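Local coordinates for protein putative methylase (Clostridium difficile, PDB 3LDU) that probably methylates guanine in ribosomal RNA, pairing a THUMP region likely to bind RNA with a GTP-binding, Rossmann-type methyltransferase domain, at residues 96-101 against 114-119; 179-183 against 362-366; 347-353 against 369-375. All coordinates share one frame; numbering follows the deposited sequence.

Interaction 1 (96-101 against 114-119)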
loop_
_atom_site.group_PDB
_atom_site.type_symbol
_atom_site.label_atom_id
_atom_site.label_comp_id
_atom_site.label_asym_id
_atom_site.label_seq_id
_atom_site.Cartn_x
_atom_site.Cartn_y
_atom_site.Cartn_z
ATOM N N PHE A 96 -8.628 -24.161 -1.536
ATOM C CA PHE A 96 -9.066 -23.141 -0.582
ATOM C C PHE A 96 -8.267 -23.211 0.715
ATOM O O PHE A 96 -8.806 -23.531 1.785
ATOM C CB PHE A 96 -10.587 -23.212 -0.322
ATOM C CG PHE A 96 -11.093 -24.580 0.080
ATOM C CD1 PHE A 96 -11.371 -24.873 1.407
ATOM C CD2 PHE A 96 -11.311 -25.566 -0.875
ATOM C CE1 PHE A 96 -11.854 -26.127 1.774
ATOM C CE2 PHE A 96 -11.797 -26.825 -0.514
ATOM C CZ PHE A 96 -12.062 -27.109 0.805
ATOM N N PRO A 97 -6.970 -22.896 0.627
ATOM C CA PRO A 97 -6.158 -22.925 1.840
ATOM C C PRO A 97 -6.618 -21.785 2.749
ATOM O O PRO A 97 -7.007 -20.737 2.238
ATOM C CB PRO A 97 -4.743 -22.665 1.315
ATOM C CG PRO A 97 -4.943 -21.834 0.080
ATOM C CD PRO A 97 -6.240 -22.347 -0.531
ATOM N N ILE A 98 -6.612 -22.000 4.059
ATOM C CA ILE A 98 -6.932 -20.922 4.996
ATOM C C ILE A 98 -5.601 -20.239 5.275
ATOM O O ILE A 98 -4.817 -20.675 6.113
ATOM C CB ILE A 98 -7.588 -21.448 6.285
ATOM C CG1 ILE A 98 -8.612 -22.547 5.956
ATOM C CG2 ILE A 98 -8.263 -20.316 7.039
ATOM C CD1 ILE A 98 -9.724 -22.089 4.991
ATOM N N SER A 99 -5.331 -19.189 4.517
ATOM C CA SER A 99 -3.974 -18.682 4.427
ATOM C C SER A 99 -3.567 -17.917 5.665
ATOM O O SER A 99 -2.380 -17.837 5.988
ATOM C CB SER A 99 -3.817 -17.813 3.179
ATOM O OG SER A 99 -4.014 -18.602 2.015
ATOM N N LYS A 100 -4.547 -17.370 6.374
ATOM C CA LYS A 100 -4.232 -16.472 7.484
ATOM C C LYS A 100 -5.434 -16.263 8.392
ATOM O O LYS A 100 -6.573 -16.162 7.910
ATOM C CB LYS A 100 -3.789 -15.119 6.935
ATOM C CG LYS A 100 -3.487 -14.081 7.997
ATOM C CD LYS A 100 -3.144 -12.752 7.347
ATOM C CE LYS A 100 -2.587 -11.748 8.343
ATOM N NZ LYS A 100 -2.390 -10.418 7.698
ATOM N N ALA A 101 -5.186 -16.212 9.702
ATOM C CA ALA A 101 -6.227 -15.791 10.640
ATOM C C ALA A 101 -5.647 -14.792 11.615
ATOM O O ALA A 101 -4.521 -14.962 12.093
ATOM C CB ALA A 101 -6.804 -16.981 11.393
ATOM N N VAL A 114 -8.615 -21.471 14.838
ATOM C CA VAL A 114 -9.590 -20.762 14.012
ATOM C C VAL A 114 -9.458 -21.248 12.564
ATOM O O VAL A 114 -10.458 -21.539 11.895
ATOM C CB VAL A 114 -9.388 -19.235 14.083
ATOM C CG1 VAL A 114 -10.127 -18.519 12.953
ATOM C CG2 VAL A 114 -9.812 -18.694 15.446
ATOM N N GLN A 115 -8.221 -21.351 12.092
ATOM C CA GLN A 115 -7.954 -21.790 10.725
ATOM C C GLN A 115 -8.467 -23.206 10.491
ATOM O O GLN A 115 -9.088 -23.470 9.464
ATOM C CB GLN A 115 -6.460 -21.743 10.395
ATOM C CG GLN A 115 -5.863 -20.336 10.290
ATOM C CD GLN A 115 -4.351 -20.415 10.095
ATOM O OE1 GLN A 115 -3.612 -20.664 11.042
ATOM N NE2 GLN A 115 -3.893 -20.253 8.853
ATOM N N ALA A 116 -8.192 -24.108 11.433
ATOM C CA ALA A 116 -8.593 -25.505 11.278
ATOM C C ALA A 116 -10.108 -25.642 11.262
ATOM O O ALA A 116 -10.642 -26.393 10.463
ATOM C CB ALA A 116 -8.013 -26.374 12.386
ATOM N N ILE A 117 -10.787 -24.936 12.161
ATOM C CA ILE A 117 -12.240 -25.032 12.263
ATOM C C ILE A 117 -12.913 -24.473 11.005
ATOM O O ILE A 117 -13.869 -25.058 10.488
ATOM C CB ILE A 117 -12.777 -24.329 13.535
ATOM C CG1 ILE A 117 -12.412 -25.133 14.790
ATOM C CG2 ILE A 117 -14.294 -24.125 13.449
ATOM C CD1 ILE A 117 -13.285 -26.373 15.013
ATOM N N VAL A 118 -12.409 -23.347 10.507
ATOM C CA VAL A 118 -12.941 -22.783 9.274
ATOM C C VAL A 118 -12.707 -23.741 8.100
ATOM O O VAL A 118 -13.603 -23.953 7.284
ATOM C CB VAL A 118 -12.359 -21.359 8.988
ATOM C CG1 VAL A 118 -12.625 -20.927 7.557
ATOM C CG2 VAL A 118 -12.962 -20.347 9.960
ATOM N N LYS A 119 -11.512 -24.327 8.022
ATOM C CA LYS A 119 -11.236 -25.342 7.000
ATOM C C LYS A 119 -12.280 -26.459 7.057
ATOM O O LYS A 119 -12.894 -26.814 6.050
ATOM C CB LYS A 119 -9.826 -25.922 7.181
ATOM C CG LYS A 119 -9.443 -26.960 6.126
ATOM C CD LYS A 119 -9.327 -26.339 4.740
ATOM C CE LYS A 119 -8.913 -27.379 3.692
ATOM N NZ LYS A 119 -8.537 -26.778 2.369
#
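Strand 98-101 lies across helix 114-119 with the segment axes 8.8 Å apart at closest approach and their directions 138° apart, and Ile98 and Gln115 form the nearest backbone pair. Ile98 fills the middle of the interface. Its CG1 and CG2 branches diverge over the helix: CG2 rests against CA and CG of Gln115, while CG1 runs the other way and lies 3.8 Å from Lys119 CB. CD1 continues from CG1 to Val118 CG1. Toward the strand's far end, Ala101 CB presses on Gln115 CG and also meets Val114 CG1 at 4.0 Å, so the apolar seam follows one side of the helix. Beyond CG, the Gln115 chain stays extended and reaches up to the strand backbone, where NE2 donates to Ile98 O at 2.9 Å. That bond is bent (137° at the hydrogen), and the amide nitrogen stands above the carbonyl plane. Lys119 is built differently. Chi1 (-178°) turns its chain away from the backbone nitrogen, and a bend at chi2 then carries NZ over one face of the Phe96 ring, 3.7 Å from the centroid, a cation-pi contact placed off-centre toward the rim. A weak hydrogen bond of 3.3 Å links the same NZ to Phe96 O. The principal polar partner of this ammonium is Glu138, which also accepts a hydrogen bond from Phe96 N. Within the THUMP region, the contact thus packs helix 111-129 against the edge strand 98-104, whose neighbour in the sheet is strand 145-150. Chemically, an aliphatic centre is flanked by two polar side chains, one holding a carbonyl of the 96-101 segment firmly, the other only weakly; the carboxylate of Glu138 and the Phe96 ring together would be expected to stabilise the lysine's positive charge.

Interaction 2 (179-183 against 362-366). With GTP (guanosine-5'-triphosphate), chain B.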
loop_
_atom_site.group_PDB
_atom_site.type_symbol
_atom_site.label_atom_id
_atom_site.label_comp_id
_atom_site.label_asym_id
_atom_site.label_seq_id
_atom_site.Cartn_x
_atom_site.Cartn_y
_atom_site.Cartn_z
ATOM N N ILE A 179 11.687 2.109 2.149
ATOM C CA ILE A 179 10.339 2.419 2.598
ATOM C C ILE A 179 9.350 1.561 1.808
ATOM O O ILE A 179 9.594 1.230 0.658
ATOM C CB ILE A 179 10.038 3.924 2.404
ATOM C CG1 ILE A 179 8.682 4.301 2.989
ATOM C CG2 ILE A 179 10.103 4.328 0.928
ATOM C CD1 ILE A 179 8.477 5.811 3.022
ATOM N N ARG A 180 8.242 1.186 2.431
ATOM C CA ARG A 180 7.234 0.383 1.734
ATOM C C ARG A 180 6.603 1.188 0.590
ATOM O O ARG A 180 6.346 2.385 0.751
ATOM C CB ARG A 180 6.158 -0.024 2.743
ATOM C CG ARG A 180 5.335 -1.205 2.325
ATOM C CD ARG A 180 4.448 -1.627 3.486
ATOM N NE ARG A 180 3.790 -2.907 3.248
ATOM C CZ ARG A 180 4.195 -4.066 3.766
ATOM N NH1 ARG A 180 5.265 -4.115 4.556
ATOM N NH2 ARG A 180 3.523 -5.178 3.493
ATOM N N GLU A 181 6.357 0.546 -0.556
ATOM C CA GLU A 181 5.816 1.245 -1.735
ATOM C C GLU A 181 4.462 1.930 -1.463
ATOM O O GLU A 181 4.187 3.031 -1.963
ATOM C CB GLU A 181 5.683 0.285 -2.928
ATOM C CG GLU A 181 7.004 -0.241 -3.480
ATOM C CD GLU A 181 7.492 -1.520 -2.805
ATOM O OE1 GLU A 181 7.231 -1.723 -1.594
ATOM O OE2 GLU A 181 8.150 -2.328 -3.499
ATOM N N THR A 182 3.595 1.258 -0.707
ATOM C CA THR A 182 2.273 1.806 -0.393
ATOM C C THR A 182 2.395 3.051 0.493
ATOM O O THR A 182 1.698 4.045 0.290
ATOM C CB THR A 182 1.416 0.784 0.345
ATOM O OG1 THR A 182 2.195 0.181 1.384
ATOM C CG2 THR A 182 0.947 -0.303 -0.639
ATOM N N LEU A 183 3.282 2.983 1.478
ATOM C CA LEU A 183 3.538 4.140 2.336
ATOM C C LEU A 183 4.070 5.305 1.503
ATOM O O LEU A 183 3.613 6.441 1.645
ATOM C CB LEU A 183 4.519 3.771 3.439
ATOM C CG LEU A 183 4.932 4.890 4.394
ATOM C CD1 LEU A 183 3.717 5.486 5.059
ATOM C CD2 LEU A 183 5.895 4.355 5.438
ATOM N N LYS A 362 1.031 10.687 12.243
ATOM C CA LYS A 362 1.539 9.403 12.710
ATOM C C LYS A 362 1.272 8.325 11.664
ATOM O O LYS A 362 0.134 8.137 11.229
ATOM C CB LYS A 362 0.900 9.022 14.049
ATOM C CG LYS A 362 1.330 7.651 14.551
ATOM C CD LYS A 362 0.732 7.322 15.918
ATOM C CE LYS A 362 1.185 8.309 16.984
ATOM N NZ LYS A 362 0.859 7.832 18.361
ATOM N N LEU A 363 2.332 7.625 11.265
ATOM C CA LEU A 363 2.269 6.624 10.201
ATOM C C LEU A 363 3.107 5.403 10.573
ATOM O O LEU A 363 3.715 5.370 11.641
ATOM C CB LEU A 363 2.759 7.211 8.880
ATOM C CG LEU A 363 1.957 8.375 8.297
ATOM C CD1 LEU A 363 2.705 9.005 7.132
ATOM C CD2 LEU A 363 0.597 7.872 7.840
ATOM N N TYR A 364 3.144 4.404 9.695
ATOM C CA TYR A 364 3.831 3.152 10.017
ATOM C C TYR A 364 4.580 2.468 8.870
ATOM O O TYR A 364 4.000 2.177 7.824
ATOM C CB TYR A 364 2.843 2.143 10.614
ATOM C CG TYR A 364 2.535 2.370 12.071
ATOM C CD1 TYR A 364 1.238 2.262 12.549
ATOM C CD2 TYR A 364 3.541 2.696 12.969
ATOM C CE1 TYR A 364 0.952 2.468 13.882
ATOM C CE2 TYR A 364 3.265 2.905 14.302
ATOM C CZ TYR A 364 1.969 2.790 14.753
ATOM O OH TYR A 364 1.690 2.996 16.082
ATOM N N ASN A 365 5.872 2.216 9.084
ATOM C CA ASN A 365 6.569 1.141 8.381
ATOM C C ASN A 365 6.472 -0.098 9.276
ATOM O O ASN A 365 7.491 -0.668 9.668
ATOM C CB ASN A 365 8.048 1.475 8.137
ATOM C CG ASN A 365 8.297 2.226 6.822
ATOM O OD1 ASN A 365 8.287 1.642 5.722
ATOM N ND2 ASN A 365 8.570 3.523 6.938
ATOM N N GLY A 366 5.246 -0.485 9.624
ATOM C CA GLY A 366 5.012 -1.632 10.486
ATOM C C GLY A 366 5.784 -1.601 11.795
ATOM O O GLY A 366 5.374 -0.950 12.758
HETATM P PG GTP B . 13.909 4.166 -0.088
HETATM O O1G GTP B . 13.714 5.398 -0.945
HETATM O O2G GTP B . 12.594 3.440 0.007
HETATM O O3G GTP B . 14.906 3.218 -0.713
HETATM O O3B GTP B . 14.411 4.642 1.377
HETATM P PB GTP B . 15.939 4.377 1.833
HETATM O O1B GTP B . 15.953 3.139 2.697
HETATM O O2B GTP B . 16.834 4.162 0.642
HETATM O O3A GTP B . 16.471 5.619 2.719
HETATM P PA GTP B . 17.272 5.228 4.073
HETATM O O1A GTP B . 18.270 4.141 3.738
HETATM O O2A GTP B . 16.318 4.743 5.139
HETATM O "O5'" GTP B . 18.104 6.512 4.556
HETATM C "C5'" GTP B . 18.097 7.607 3.695
HETATM C "C4'" GTP B . 19.276 7.466 2.739
HETATM O "O4'" GTP B . 20.027 8.636 2.902
HETATM C "C3'" GTP B . 20.248 6.310 2.987
HETATM O "O3'" GTP B . 20.290 5.526 1.814
HETATM C "C2'" GTP B . 21.617 6.946 3.216
HETATM O "O2'" GTP B . 22.632 6.383 2.409
HETATM C "C1'" GTP B . 21.391 8.352 2.718
HETATM N N9 GTP B . 22.133 9.414 3.407
HETATM C C8 GTP B . 22.619 9.499 4.685
HETATM N N7 GTP B . 23.212 10.718 4.812
HETATM C C5 GTP B . 23.109 11.384 3.633
HETATM C C6 GTP B . 23.531 12.640 3.209
HETATM O O6 GTP B . 24.144 13.405 3.970
HETATM N N1 GTP B . 23.249 13.018 1.913
HETATM C C2 GTP B . 22.566 12.178 1.053
HETATM N N2 GTP B . 22.308 12.596 -0.175
HETATM N N3 GTP B . 22.147 10.915 1.463
HETATM C C4 GTP B . 22.425 10.559 2.744
#
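This is a contact between the turn that leads into helix 181-189 and the end of edge strand 359-365, beside the triphosphate site of the methyltransferase domain. Asn365 bridges the two segments. Its OD1 accepts a weak but nearly straight hydrogen bond from Arg180 N, 3.3 Å long with 163° at the hydrogen, at the residue that occupies the N-cap position of the helix. Aliphatic groups meet the carboxamide from two directions: Leu183 CD2 packs over one face of it, while Ile179 CG1 comes up nearly level with its plane, 3.8 Å from Asn365 OD1. Both side chains cross that of Asn365 at roughly a right angle. In Leu183, chi1 (178°) sends the branch toward the strand and chi2 (57°) divides the two methyls, CD1 meeting Leu363 CD1 at 4.2 Å and CD2 lying against the Asn365 amide and Tyr364 O. Asn365 is poorly ordered, so the exact spacing between its amide and Leu183 CD2 is doubtful. On the ligand side, Ile179 N donates to the gamma-phosphate oxygen O2G of GTP at 2.7 Å. Ser206, Thr208 and Asp264 supply further hydrogen bonds to the nucleotide. Arg180 NE forms a salt bridge with Glu60, whose other carboxylate oxygen is bonded to Thr182 OG1. Two successive backbone N-H groups are therefore put to different uses, that of Ile179 on the phosphate and that of Arg180 on Asn365 OD1. The turn thus sits between the ligand and the edge of the sheet, bonded to both, although the bond on the sheet side is weak and its acceptor belongs to a poorly ordered residue.

Interaction 3 (347-353 against 369-375)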
loop_
_atom_site.group_PDB
_atom_site.type_symbol
_atom_site.label_atom_id
_atom_site.label_comp_id
_atom_site.label_asym_id
_atom_site.label_seq_id
_atom_site.Cartn_x
_atom_site.Cartn_y
_atom_site.Cartn_z
ATOM N N GLU A 347 11.608 10.996 17.427
ATOM C CA GLU A 347 10.533 11.768 18.059
ATOM C C GLU A 347 10.779 13.279 18.075
ATOM O O GLU A 347 9.897 14.066 17.729
ATOM C CB GLU A 347 10.278 11.269 19.484
ATOM C CG GLU A 347 9.486 9.971 19.558
ATOM C CD GLU A 347 7.995 10.179 19.351
ATOM O OE1 GLU A 347 7.371 10.866 20.188
ATOM O OE2 GLU A 347 7.447 9.647 18.361
ATOM N N ASP A 348 11.985 13.671 18.469
ATOM C CA ASP A 348 12.316 15.081 18.639
ATOM C C ASP A 348 12.904 15.702 17.370
ATOM O O ASP A 348 13.797 16.557 17.439
ATOM C CB ASP A 348 13.302 15.238 19.790
ATOM C CG ASP A 348 13.236 16.606 20.431
ATOM O OD1 ASP A 348 12.132 17.194 20.458
ATOM O OD2 ASP A 348 14.282 17.087 20.913
ATOM N N PHE A 349 12.393 15.272 16.218
ATOM C CA PHE A 349 12.888 15.734 14.928
ATOM C C PHE A 349 12.813 17.250 14.770
ATOM O O PHE A 349 13.791 17.882 14.393
ATOM C CB PHE A 349 12.135 15.053 13.770
ATOM C CG PHE A 349 12.431 15.668 12.438
ATOM C CD1 PHE A 349 13.599 15.352 11.753
ATOM C CD2 PHE A 349 11.571 16.601 11.891
ATOM C CE1 PHE A 349 13.884 15.936 10.529
ATOM C CE2 PHE A 349 11.856 17.195 10.674
ATOM C CZ PHE A 349 13.011 16.861 9.992
ATOM N N GLU A 350 11.658 17.832 15.082
ATOM C CA GLU A 350 11.454 19.262 14.874
ATOM C C GLU A 350 12.490 20.086 15.619
ATOM O O GLU A 350 12.973 21.095 15.108
ATOM C CB GLU A 350 10.041 19.671 15.286
ATOM C CG GLU A 350 8.976 19.136 14.339
ATOM C CD GLU A 350 7.591 19.204 14.938
ATOM O OE1 GLU A 350 7.332 18.436 15.886
ATOM O OE2 GLU A 350 6.769 20.018 14.462
ATOM N N TYR A 351 12.845 19.639 16.818
ATOM C CA TYR A 351 13.847 20.351 17.605
ATOM C C TYR A 351 15.222 20.377 16.927
ATOM O O TYR A 351 15.874 21.427 16.856
ATOM C CB TYR A 351 13.940 19.776 19.019
ATOM C CG TYR A 351 14.972 20.486 19.862
ATOM C CD1 TYR A 351 14.709 21.738 20.403
ATOM C CD2 TYR A 351 16.216 19.915 20.098
ATOM C CE1 TYR A 351 15.660 22.395 21.170
ATOM C CE2 TYR A 351 17.168 20.563 20.858
ATOM C CZ TYR A 351 16.885 21.803 21.393
ATOM O OH TYR A 351 17.832 22.457 22.152
ATOM N N GLU A 352 15.673 19.238 16.411
ATOM C CA GLU A 352 16.996 19.185 15.790
ATOM C C GLU A 352 16.993 19.818 14.394
ATOM O O GLU A 352 17.965 20.473 13.983
ATOM C CB GLU A 352 17.503 17.745 15.731
ATOM C CG GLU A 352 17.507 17.038 17.075
ATOM C CD GLU A 352 18.515 17.625 18.051
ATOM O OE1 GLU A 352 19.374 18.430 17.622
ATOM O OE2 GLU A 352 18.451 17.276 19.251
ATOM N N PHE A 353 15.889 19.624 13.675
ATOM C CA PHE A 353 15.688 20.218 12.355
ATOM C C PHE A 353 15.612 21.751 12.411
ATOM O O PHE A 353 15.970 22.429 11.450
ATOM C CB PHE A 353 14.419 19.643 11.723
ATOM C CG PHE A 353 14.198 20.065 10.305
ATOM C CD1 PHE A 353 14.995 19.558 9.285
ATOM C CD2 PHE A 353 13.172 20.939 9.981
ATOM C CE1 PHE A 353 14.789 19.925 7.970
ATOM C CE2 PHE A 353 12.957 21.314 8.664
ATOM C CZ PHE A 353 13.770 20.801 7.652
ATOM N N LYS A 369 7.503 3.049 14.292
ATOM C CA LYS A 369 6.501 4.088 14.467
ATOM C C LYS A 369 7.070 5.410 13.985
ATOM O O LYS A 369 7.850 6.058 14.681
ATOM C CB LYS A 369 6.018 4.186 15.915
ATOM C CG LYS A 369 4.846 5.145 16.092
ATOM C CD LYS A 369 3.931 4.698 17.212
ATOM C CE LYS A 369 3.682 5.828 18.192
ATOM N NZ LYS A 369 4.940 6.247 18.870
ATOM N N THR A 370 6.670 5.798 12.782
ATOM C CA THR A 370 7.212 6.980 12.130
ATOM C C THR A 370 6.215 8.135 12.157
ATOM O O THR A 370 5.006 7.924 12.307
ATOM C CB THR A 370 7.596 6.667 10.671
ATOM O OG1 THR A 370 6.514 5.984 10.038
ATOM C CG2 THR A 370 8.814 5.768 10.618
ATOM N N ASN A 371 6.734 9.356 12.045
ATOM C CA ASN A 371 5.898 10.539 11.844
ATOM C C ASN A 371 6.262 11.220 10.538
ATOM O O ASN A 371 7.420 11.225 10.146
ATOM C CB ASN A 371 6.066 11.534 12.986
ATOM C CG ASN A 371 5.450 11.047 14.275
ATOM O OD1 ASN A 371 4.226 11.009 14.416
ATOM N ND2 ASN A 371 6.297 10.672 15.227
ATOM N N PHE A 372 5.270 11.782 9.860
ATOM C CA PHE A 372 5.505 12.516 8.621
ATOM C C PHE A 372 5.378 13.992 8.976
ATOM O O PHE A 372 4.291 14.453 9.315
ATOM C CB PHE A 372 4.443 12.122 7.592
ATOM C CG PHE A 372 4.702 12.638 6.197
ATOM C CD1 PHE A 372 5.969 12.573 5.626
ATOM C CD2 PHE A 372 3.663 13.163 5.447
ATOM C CE1 PHE A 372 6.190 13.024 4.328
ATOM C CE2 PHE A 372 3.873 13.620 4.156
ATOM C CZ PHE A 372 5.135 13.547 3.593
ATOM N N PHE A 373 6.498 14.710 8.933
ATOM C CA PHE A 373 6.543 16.137 9.267
ATOM C C PHE A 373 6.409 16.977 7.999
ATOM O O PHE A 373 7.227 16.874 7.092
ATOM C CB PHE A 373 7.863 16.448 9.937
ATOM C CG PHE A 373 8.066 15.743 11.241
ATOM C CD1 PHE A 373 7.609 16.304 12.422
ATOM C CD2 PHE A 373 8.719 14.523 11.288
ATOM C CE1 PHE A 373 7.799 15.660 13.635
ATOM C CE2 PHE A 373 8.921 13.874 12.495
ATOM C CZ PHE A 373 8.461 14.447 13.669
ATOM N N GLN A 374 5.394 17.830 7.953
ATOM C CA GLN A 374 5.034 18.516 6.715
ATOM C C GLN A 374 5.350 19.997 6.849
ATOM O O GLN A 374 4.918 20.635 7.803
ATOM C CB GLN A 374 3.538 18.334 6.453
ATOM C CG GLN A 374 3.165 16.868 6.366
ATOM C CD GLN A 374 1.672 16.616 6.229
ATOM O OE1 GLN A 374 1.193 15.534 6.562
ATOM N NE2 GLN A 374 0.935 17.603 5.731
ATOM N N TYR A 375 6.091 20.530 5.882
ATOM C CA TYR A 375 6.509 21.935 5.895
ATOM C C TYR A 375 6.188 22.616 4.568
ATOM O O TYR A 375 7.098 22.894 3.782
ATOM C CB TYR A 375 8.006 22.046 6.137
ATOM C CG TYR A 375 8.500 21.522 7.458
ATOM C CD1 TYR A 375 8.666 22.376 8.545
ATOM C CD2 TYR A 375 8.827 20.177 7.622
ATOM C CE1 TYR A 375 9.140 21.905 9.761
ATOM C CE2 TYR A 375 9.295 19.691 8.839
ATOM C CZ TYR A 375 9.447 20.562 9.907
ATOM O OH TYR A 375 9.913 20.095 11.117
#
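The Phe373 ring receives Phe349 CD2 over one face, 3.6 Å from Phe373 CD2, and has Glu350 OE1 near its plane at the edge, 3.6 Å from Phe373 CE1. The two phenylalanine side chains run past one another from opposing directions, their ring planes 34° apart, an oblique pairing. A second pair repeats the theme one helical turn on: Phe353 CE2 lies over one face of the Tyr375 ring, with centroids 5.0 Å apart and planes at 46°. Within the helix, Phe353 CB covers a face of Phe349, linking the pairs. Tyr375 OH is the point where three side chains converge, at the edge of the Phe349 ring, 3.5 Å from Phe349 CE2, with Glu350 CG and Phe353 CD2 close by. A chi1 near 180° in both Phe349 and Phe353 brings their rings down from helix 349-353 onto strand 369-375. At the exposed end, Glu347 OE2 stands 4.3 Å from Lys369 NZ, too far for a salt bridge, and both residues are poorly ordered. The short helix thus covers Phe373 and Tyr375, two alternate residues of strand 368-375, with Leu328 and Phe332 of helix 315-333 also packing on Phe353. Tyr375 OH bonds to Gln355 O, and Glu350 OE2 to Ala357 N. Cohesion across the segments therefore comes mainly from ring contact, while the hydroxyl and carboxylate tie the layer to the loop following the helix.

Overall arrangement
Along the chain, interaction 1 is complete before interaction 2 opens, and the two lie in different regions, THUMP and methyltransferase, with centres about 28 Å apart and nearest atoms about 9 Å apart. Interactions 2 and 3 alternate in sequence and touch in space, their centres about 15 Å apart. They share the methyltransferase sheet: strands 359-365 and 368-375 are neighbouring antiparallel strands, joined where Leu363 N approaches Thr370 O at 2.9 Å, probably as a hydrogen bond. The hairpin therefore runs from the aromatic layer under helix 349-353 to the turn beside GTP. The centres of interactions 1 and 3 are about 41 Å apart; interaction 1 belongs to the separate N-terminal sheet, which the THUMP and ferredoxin-like regions share.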